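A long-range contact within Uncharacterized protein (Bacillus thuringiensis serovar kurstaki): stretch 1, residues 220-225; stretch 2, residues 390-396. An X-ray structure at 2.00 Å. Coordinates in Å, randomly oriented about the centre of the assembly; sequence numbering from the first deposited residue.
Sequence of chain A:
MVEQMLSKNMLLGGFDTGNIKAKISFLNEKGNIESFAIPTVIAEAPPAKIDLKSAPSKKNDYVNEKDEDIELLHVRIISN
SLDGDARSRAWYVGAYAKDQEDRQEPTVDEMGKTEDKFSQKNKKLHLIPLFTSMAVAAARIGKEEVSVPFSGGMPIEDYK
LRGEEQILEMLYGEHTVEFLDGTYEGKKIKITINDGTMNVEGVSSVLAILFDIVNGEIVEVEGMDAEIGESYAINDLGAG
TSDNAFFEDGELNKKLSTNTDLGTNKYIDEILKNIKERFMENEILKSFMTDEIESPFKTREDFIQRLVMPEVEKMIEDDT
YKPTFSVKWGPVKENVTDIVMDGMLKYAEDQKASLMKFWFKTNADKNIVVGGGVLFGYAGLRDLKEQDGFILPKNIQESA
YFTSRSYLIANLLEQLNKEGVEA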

# COMPACT_ATOMS: atom_id res chain seq x y z
N GLU A 220 10.24 2.64 19.13
CA GLU A 220 11.11 3.37 18.22
C GLU A 220 11.87 2.40 17.33
O GLU A 220 12.67 1.61 17.81
CB GLU A 220 12.08 4.27 18.99
CG GLU A 220 11.40 5.42 19.72
CD GLU A 220 12.37 6.33 20.43
OE1 GLU A 220 13.08 5.85 21.34
OE2 GLU A 220 12.44 7.52 20.08
N VAL A 221 11.58 2.46 16.04
CA VAL A 221 12.28 1.66 15.05
C VAL A 221 13.71 2.14 14.96
O VAL A 221 13.96 3.34 14.83
CB VAL A 221 11.62 1.75 13.65
CG1 VAL A 221 12.25 0.75 12.70
CG2 VAL A 221 10.14 1.52 13.76
N GLU A 222 14.66 1.21 15.06
CA GLU A 222 16.06 1.57 14.96
C GLU A 222 16.42 1.79 13.50
O GLU A 222 16.04 0.99 12.64
CB GLU A 222 16.95 0.50 15.58
CG GLU A 222 17.95 1.06 16.58
CD GLU A 222 17.27 1.72 17.76
OE1 GLU A 222 16.89 1.00 18.71
OE2 GLU A 222 17.10 2.97 17.74
N GLY A 223 17.11 2.88 13.21
CA GLY A 223 17.49 3.18 11.84
C GLY A 223 17.72 4.65 11.58
O GLY A 223 18.73 5.03 11.00
N MET A 224 16.78 5.49 12.01
CA MET A 224 16.92 6.92 11.78
C MET A 224 16.90 7.70 13.08
O MET A 224 15.97 7.57 13.89
CB MET A 224 15.81 7.42 10.86
CG MET A 224 16.01 8.85 10.37
SD MET A 224 14.83 9.32 9.09
CE MET A 224 13.63 10.26 10.04
N ASP A 225 17.93 8.52 13.28
CA ASP A 225 18.02 9.38 14.45
C ASP A 225 17.54 10.79 14.09
O ASP A 225 18.31 11.60 13.58
CB ASP A 225 19.44 9.41 15.00
CG ASP A 225 19.89 8.07 15.53
OD1 ASP A 225 21.08 7.73 15.37
OD2 ASP A 225 19.04 7.34 16.11
N PHE A 390 21.83 8.73 5.35
CA PHE A 390 21.10 7.82 4.45
C PHE A 390 20.30 6.79 5.23
O PHE A 390 20.83 6.07 6.07
CB PHE A 390 22.03 7.10 3.48
CG PHE A 390 21.32 6.26 2.46
CD1 PHE A 390 21.02 4.92 2.73
CD2 PHE A 390 20.93 6.80 1.24
CE1 PHE A 390 20.34 4.14 1.79
CE2 PHE A 390 20.26 6.02 0.30
CZ PHE A 390 19.96 4.69 0.57
N ILE A 391 19.01 6.72 4.92
CA ILE A 391 18.12 5.84 5.67
C ILE A 391 17.47 4.80 4.78
O ILE A 391 16.75 5.13 3.82
CB ILE A 391 17.00 6.65 6.37
CG1 ILE A 391 17.60 7.74 7.26
CG2 ILE A 391 16.10 5.72 7.16
CD1 ILE A 391 18.59 7.23 8.27
N LEU A 392 17.73 3.54 5.08
CA LEU A 392 17.01 2.43 4.46
C LEU A 392 16.20 1.84 5.60
O LEU A 392 16.76 1.16 6.45
CB LEU A 392 17.98 1.41 3.85
CG LEU A 392 17.50 0.49 2.73
CD1 LEU A 392 18.68 -0.29 2.14
CD2 LEU A 392 16.43 -0.46 3.23
N PRO A 393 14.89 2.13 5.65
CA PRO A 393 14.05 1.81 6.81
C PRO A 393 14.04 0.31 7.11
O PRO A 393 13.93 -0.49 6.17
CB PRO A 393 12.64 2.29 6.40
CG PRO A 393 12.87 3.26 5.25
CD PRO A 393 14.13 2.76 4.56
N LYS A 394 14.15 -0.05 8.38
CA LYS A 394 14.16 -1.46 8.79
C LYS A 394 12.89 -2.18 8.33
O LYS A 394 12.95 -3.33 7.91
CB LYS A 394 14.31 -1.58 10.31
CG LYS A 394 15.74 -1.48 10.79
CD LYS A 394 16.23 -2.81 11.34
CE LYS A 394 17.64 -2.69 11.91
NZ LYS A 394 18.53 -3.77 11.40
N ASN A 395 11.77 -1.47 8.41
CA ASN A 395 10.45 -1.97 8.02
C ASN A 395 10.04 -1.64 6.58
O ASN A 395 8.85 -1.48 6.27
CB ASN A 395 9.41 -1.41 8.98
CG ASN A 395 9.62 0.07 9.21
OD1 ASN A 395 10.37 0.71 8.48
ND2 ASN A 395 8.98 0.62 10.24
N ILE A 396 11.05 -1.54 5.71
CA ILE A 396 10.87 -1.26 4.28
C ILE A 396 9.81 -2.17 3.64
O ILE A 396 9.14 -1.78 2.68
CB ILE A 396 12.22 -1.42 3.54
CG1 ILE A 396 12.11 -1.04 2.07
CG2 ILE A 396 12.74 -2.87 3.68
CD1 ILE A 396 11.91 0.43 1.83
O HOH W 1 14.99 1.81 10.09

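Two segments whose touching residues are at least 167 apart in sequence meet here without a single direct hydrogen bond between them. Stretch 1 has no regular secondary structure where it touches its partner; stretch 2 leaves a short strand at Ile391 and enters a type I turn from Pro393 to Ile396, closed by a hydrogen bond from Ile396 N to Pro393 O (3.1 Å). The backbones stay more than 6 Å apart at their nearest alpha carbons: Gly223 CA lies 6.2 Å from Pro393 CA, and Met224 CA 6.3 Å from Ile391 CA. One water spans the gap, donating to Glu222 O (2.9 Å from the water oxygen) and accepting from Lys394 N (2.7 Å from the water oxygen), so both polar backbone groups are satisfied.

Gly223 adopts phi 155° and psi -49°, where a beta carbon would be jammed against the carbonyl oxygen of Glu222; the backbone itself therefore calls for glycine. Beyond it, the buried Ile391 points toward stretch 1 and loses more surface to the contact than any other residue. Ile391 CG1 packs 3.7 Å from Met224 CG, an apolar contact suited to a branched aliphatic chain and a flexible thioether, while Ile391 CD1 comes within 3.5 Å of Gly223 O. Met224 SD lies equally near, 3.7 Å from Ile391 CG1, while the terminal methyl leads away.

At the other end, Val221 turns its compact side chain toward the turn. Val221 CG1 lies 3.9 Å from Lys394 CB and Val221 CG2 3.8 Å from Asn395 ND2, an amide nitrogen hydrogen-bonded elsewhere in the structure. Lys394 contributes its aliphatic portion, with Lys394 CG 3.1 Å from Glu222 O, while its amine end leads away, allowing one long residue to combine packing with an exposed charge.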